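Local coordinates for glucose import ATP-binding protein GlcV (Sulfolobus solfataricus, PDB 1OXX) that hydrolyses ATP to power glucose uptake, as the energy-coupling subunit of the GlcSTUV ABC transporter, at residues 245-250 against 256-261; 313-318 against 322-327. The protein carries 1 engineered substitution. All coordinates share one frame; numbering follows the deposited sequence.

Contact 1. Residues 245-250 against 256-261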
# COMPACT_ATOMS: atom_id res chain seq x y z
N ASN A 245 16.88 -2.35 -6.33
CA ASN A 245 18.12 -1.65 -6.61
C ASN A 245 17.95 -0.81 -7.86
O ASN A 245 17.49 -1.30 -8.90
CB ASN A 245 19.23 -2.67 -6.85
CG ASN A 245 19.53 -3.49 -5.62
OD1 ASN A 245 20.12 -2.98 -4.67
ND2 ASN A 245 19.14 -4.76 -5.64
N GLU A 246 18.35 0.46 -7.77
CA GLU A 246 18.29 1.39 -8.90
C GLU A 246 19.71 1.77 -9.27
O GLU A 246 20.45 2.30 -8.43
CB GLU A 246 17.51 2.64 -8.51
CG GLU A 246 16.15 2.39 -7.91
CD GLU A 246 15.44 3.65 -7.45
OE1 GLU A 246 15.82 4.77 -7.89
OE2 GLU A 246 14.49 3.51 -6.65
N LEU A 247 20.09 1.50 -10.52
CA LEU A 247 21.44 1.81 -10.99
C LEU A 247 21.35 2.55 -12.29
O LEU A 247 20.44 2.31 -13.07
CB LEU A 247 22.24 0.54 -11.27
CG LEU A 247 22.50 -0.44 -10.14
CD1 LEU A 247 21.35 -1.39 -10.11
CD2 LEU A 247 23.81 -1.17 -10.36
N GLU A 248 22.32 3.42 -12.55
CA GLU A 248 22.36 4.16 -13.80
C GLU A 248 23.60 3.76 -14.58
O GLU A 248 24.69 3.63 -14.02
CB GLU A 248 22.38 5.68 -13.55
CG GLU A 248 22.37 6.49 -14.84
CD GLU A 248 22.54 7.99 -14.64
OE1 GLU A 248 21.98 8.54 -13.67
OE2 GLU A 248 23.24 8.64 -15.47
N GLY A 249 23.44 3.57 -15.89
CA GLY A 249 24.58 3.22 -16.71
C GLY A 249 24.50 3.75 -18.12
O GLY A 249 23.55 4.44 -18.50
N LYS A 250 25.51 3.39 -18.90
CA LYS A 250 25.61 3.81 -20.28
C LYS A 250 25.11 2.72 -21.22
O LYS A 250 25.48 1.56 -21.10
CB LYS A 250 27.07 4.12 -20.61
CG LYS A 250 27.28 4.64 -22.03
CD LYS A 250 28.75 4.85 -22.37
CE LYS A 250 28.90 5.54 -23.73
NZ LYS A 250 30.32 5.81 -24.09
N VAL A 256 23.93 -2.43 -21.05
CA VAL A 256 24.06 -1.25 -20.19
C VAL A 256 25.23 -1.46 -19.25
O VAL A 256 25.22 -2.38 -18.43
CB VAL A 256 22.75 -0.99 -19.40
CG1 VAL A 256 22.89 0.18 -18.45
CG2 VAL A 256 21.61 -0.70 -20.35
N VAL A 257 26.24 -0.61 -19.39
CA VAL A 257 27.47 -0.76 -18.63
C VAL A 257 27.48 0.12 -17.39
O VAL A 257 27.24 1.32 -17.47
CB VAL A 257 28.68 -0.39 -19.48
CG1 VAL A 257 29.93 -0.30 -18.63
CG2 VAL A 257 28.88 -1.42 -20.60
N ILE A 258 27.79 -0.49 -16.26
CA ILE A 258 27.92 0.20 -14.98
C ILE A 258 29.20 -0.36 -14.34
O ILE A 258 29.20 -1.41 -13.71
CB ILE A 258 26.68 -0.07 -14.08
CG1 ILE A 258 25.39 0.21 -14.86
CG2 ILE A 258 26.76 0.75 -12.80
CD1 ILE A 258 24.11 -0.09 -14.10
N GLY A 259 30.32 0.32 -14.56
CA GLY A 259 31.59 -0.17 -14.08
C GLY A 259 31.84 -1.56 -14.63
O GLY A 259 31.77 -1.79 -15.84
N SER A 260 32.12 -2.50 -13.75
CA SER A 260 32.40 -3.87 -14.14
C SER A 260 31.14 -4.73 -14.36
O SER A 260 31.24 -5.94 -14.53
CB SER A 260 33.27 -4.52 -13.07
OG SER A 260 32.65 -4.44 -11.81
N LEU A 261 29.97 -4.12 -14.32
CA LEU A 261 28.76 -4.85 -14.64
C LEU A 261 28.24 -4.42 -16.01
O LEU A 261 28.39 -3.27 -16.43
CB LEU A 261 27.68 -4.59 -13.60
CG LEU A 261 27.99 -4.99 -12.17
CD1 LEU A 261 26.74 -4.77 -11.32
CD2 LEU A 261 28.44 -6.43 -12.08
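Lys250 and Val257 face each other as an antiparallel hydrogen-bonded pair, their backbones joined twice: Lys250 N to Val257 O at 3.1 Å and Val257 N to Lys250 O at 2.9 Å, both nearly straight at the hydrogen. Lys250 O also receives the CA-H of Val256, 3.3 Å from Val256 CA. Beyond this pair the strands splay, their short axes 114° apart, and the side chain of Ile258 bridges the widening gap. With CG1 beside its backbone N and anti to the carbonyl carbon (chi1 -51°), Ile258 runs across the chain of Glu248 and Gly249: CG1 lies 3.6 Å from Gly249 CA, and CD1 reaches Leu247 CB at 3.5 Å, a tight carbon contact in which the two side chains cross at about a right angle. Val256 CG1 covers Gly249 CA at 3.9 Å. A CB on Gly249 would collide with Ile258 CG1, Val257 O and Val256 CG1, so the close approach depends on glycine. Cutting Ile258 back to an alanine would remove CG1 and CD1, and would probably open a gap over Gly249 and take from Leu247 CB its tight partner in the hairpin. Farther out, Ile258 and Leu261 close a type II' turn, whose two mutual backbone bonds start the return strand 261-263. On the far side of strand 245-252, Gly249 pairs with Ala272, while the Glu248 carboxylate forms salt bridges with Arg271 and Lys352. This hairpin, in an antiparallel sheet of the C-terminal part of the chain, is therefore held by backbone polarity at the pair and by aliphatic branches where it splays.

Contact 2. Residues 313-318 against 322-327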
# COMPACT_ATOMS: atom_id res chain seq x y z
N ILE A 313 23.67 -8.04 1.92
CA ILE A 313 24.98 -7.80 1.36
C ILE A 313 24.89 -6.73 0.29
O ILE A 313 24.16 -6.89 -0.69
CB ILE A 313 25.57 -9.10 0.74
CG1 ILE A 313 25.56 -10.24 1.75
CG2 ILE A 313 26.96 -8.84 0.21
CD1 ILE A 313 25.99 -11.54 1.17
N THR A 314 25.62 -5.64 0.47
CA THR A 314 25.67 -4.57 -0.50
C THR A 314 27.00 -4.63 -1.23
O THR A 314 28.06 -4.69 -0.58
CB THR A 314 25.55 -3.21 0.19
OG1 THR A 314 24.26 -3.07 0.80
CG2 THR A 314 25.64 -2.10 -0.85
N ILE A 315 26.94 -4.64 -2.55
CA ILE A 315 28.13 -4.62 -3.38
C ILE A 315 28.11 -3.37 -4.22
O ILE A 315 27.08 -2.70 -4.31
CB ILE A 315 28.18 -5.85 -4.31
CG1 ILE A 315 27.06 -5.81 -5.33
CG2 ILE A 315 28.11 -7.13 -3.52
CD1 ILE A 315 27.48 -5.34 -6.68
N THR A 316 29.25 -3.05 -4.79
CA THR A 316 29.31 -2.09 -5.89
C THR A 316 30.11 -2.76 -6.97
O THR A 316 30.90 -3.66 -6.71
CB THR A 316 29.99 -0.76 -5.56
OG1 THR A 316 31.38 -0.98 -5.32
CG2 THR A 316 29.42 -0.11 -4.31
N PRO A 317 29.91 -2.33 -8.21
CA PRO A 317 30.79 -2.79 -9.28
C PRO A 317 32.16 -2.21 -9.04
O PRO A 317 32.30 -1.24 -8.29
CB PRO A 317 30.19 -2.16 -10.54
CG PRO A 317 28.82 -1.77 -10.17
CD PRO A 317 28.87 -1.41 -8.71
N LEU A 318 33.18 -2.79 -9.67
CA LEU A 318 34.49 -2.16 -9.67
C LEU A 318 34.34 -0.90 -10.55
O LEU A 318 33.58 -0.90 -11.50
CB LEU A 318 35.54 -3.10 -10.27
CG LEU A 318 36.25 -4.11 -9.37
CD1 LEU A 318 35.34 -5.18 -8.82
CD2 LEU A 318 37.37 -4.78 -10.16
N GLU A 322 27.78 2.85 -7.69
CA GLU A 322 26.40 2.35 -7.71
C GLU A 322 26.32 1.11 -6.85
O GLU A 322 27.25 0.32 -6.81
CB GLU A 322 25.95 2.02 -9.14
CG GLU A 322 25.95 3.21 -10.08
CD GLU A 322 24.89 4.23 -9.74
OE1 GLU A 322 25.24 5.34 -9.29
OE2 GLU A 322 23.70 3.93 -9.92
N GLU A 323 25.20 0.95 -6.16
CA GLU A 323 25.05 -0.17 -5.24
C GLU A 323 24.00 -1.18 -5.65
O GLU A 323 22.99 -0.85 -6.28
CB GLU A 323 24.68 0.34 -3.86
CG GLU A 323 25.74 1.20 -3.20
CD GLU A 323 25.28 1.81 -1.88
OE1 GLU A 323 24.10 1.67 -1.51
OE2 GLU A 323 26.12 2.45 -1.22
N ILE A 324 24.25 -2.43 -5.26
CA ILE A 324 23.28 -3.50 -5.38
C ILE A 324 23.31 -4.26 -4.05
O ILE A 324 24.38 -4.68 -3.56
CB ILE A 324 23.62 -4.47 -6.50
CG1 ILE A 324 23.43 -3.81 -7.86
CG2 ILE A 324 22.77 -5.70 -6.39
CD1 ILE A 324 23.82 -4.75 -8.99
N PHE A 325 22.14 -4.39 -3.44
CA PHE A 325 22.02 -5.25 -2.27
C PHE A 325 21.16 -6.46 -2.56
O PHE A 325 20.28 -6.46 -3.45
CB PHE A 325 21.51 -4.51 -1.03
CG PHE A 325 20.10 -4.03 -1.12
CD1 PHE A 325 19.05 -4.83 -0.69
CD2 PHE A 325 19.81 -2.79 -1.65
CE1 PHE A 325 17.74 -4.38 -0.80
CE2 PHE A 325 18.51 -2.35 -1.77
CZ PHE A 325 17.48 -3.15 -1.33
N THR A 326 21.44 -7.51 -1.81
CA THR A 326 20.69 -8.74 -1.89
C THR A 326 20.75 -9.41 -0.52
O THR A 326 21.52 -8.99 0.35
CB THR A 326 21.28 -9.65 -2.98
OG1 THR A 326 20.40 -10.76 -3.19
CG2 THR A 326 22.58 -10.28 -2.52
N TYR A 327 19.93 -10.44 -0.30
CA TYR A 327 19.86 -11.12 0.99
C TYR A 327 20.40 -12.53 0.88
O TYR A 327 20.14 -13.23 -0.09
CB TYR A 327 18.44 -11.14 1.55
CG TYR A 327 17.87 -9.79 1.78
CD1 TYR A 327 17.03 -9.20 0.84
CD2 TYR A 327 18.16 -9.09 2.94
CE1 TYR A 327 16.52 -7.95 1.05
CE2 TYR A 327 17.67 -7.82 3.15
CZ TYR A 327 16.84 -7.26 2.21
OH TYR A 327 16.32 -6.00 2.42
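Ile315 turns CG1 between its backbone N and carbonyl carbon (chi1 66°), which lays that branch against Ile324, 3.9 Å from Ile324 CB; the two side chains lie side by side, pointing the same way. On the opposite face Thr314 holds CG2 anti to the backbone N and OG1 beside it (chi1 -66°), a setting that turns the methyl to Glu323 CB at 4.0 Å and leaves OG1 near Phe325 CB. Thr316 CG2 also touches Glu323 CG, coming in roughly at right angles to the direction of the Thr314 methyl; the Glu323 chain is extended and its carboxylate goes on to a salt bridge with Lys302.

Four backbone bonds fix the register of this antiparallel hairpin. Ile315 and Ile324 exchange two, the straighter from Ile315 N to Ile324 O (2.8 Å, 172° at the hydrogen); Ile313 and Thr326 exchange the others, with Ile313 N approaching Thr326 O nearly along the C=O axis. Thr314 and Phe325 form the non-hydrogen-bonded pair between them, where the CA atoms close to 4.1 Å and CA-H groups point at carbonyls, Phe325 CA lying 3.1 Å from Ile313 O. At the turn end Pro317 brings no N-H. Its CD sits 3.0 Å from Glu322 O, a buried carbonyl with no hydrogen-bonding partner, met here by carbon groups, including Thr316 CA at 3.3 Å.

The face bearing Ile313, Ile315, Ile324 and Thr326 packs against Val281 and Leu283 of strand 281-284, and Thr326 OG1 bonds to Pro278 O. Strand 310-317 is flanked on its other edge by strand 294-307, whereas 324-328 is an outer strand of this antiparallel sheet in the C-terminal domain, with Ile324 meeting Asn245 and Leu247 of strand 245-252.

In the fold
Contact 1 and contact 2 are beta hairpins that follow one another in series along the C-terminal part of the chain, with other strands between them; their centres are about 11 Å apart, and they belong to two different antiparallel sheets. The sheets meet through polar and apolar links: Asn245 OD1 probably accepts a hydrogen bond from Phe325 N at 2.8 Å, and Ser260 OG and Leu318 N are probably hydrogen-bonded, also at 2.8 Å. Glu322 OE2 accepts from Glu248 N and lies 3.3 Å from Leu247 CA, while Leu261 packs on Ile324. Both hairpins lie away from the inferred ATP-binding residues, which belong to the ABC-ATPase domain; the function of the C-terminal domain is unknown.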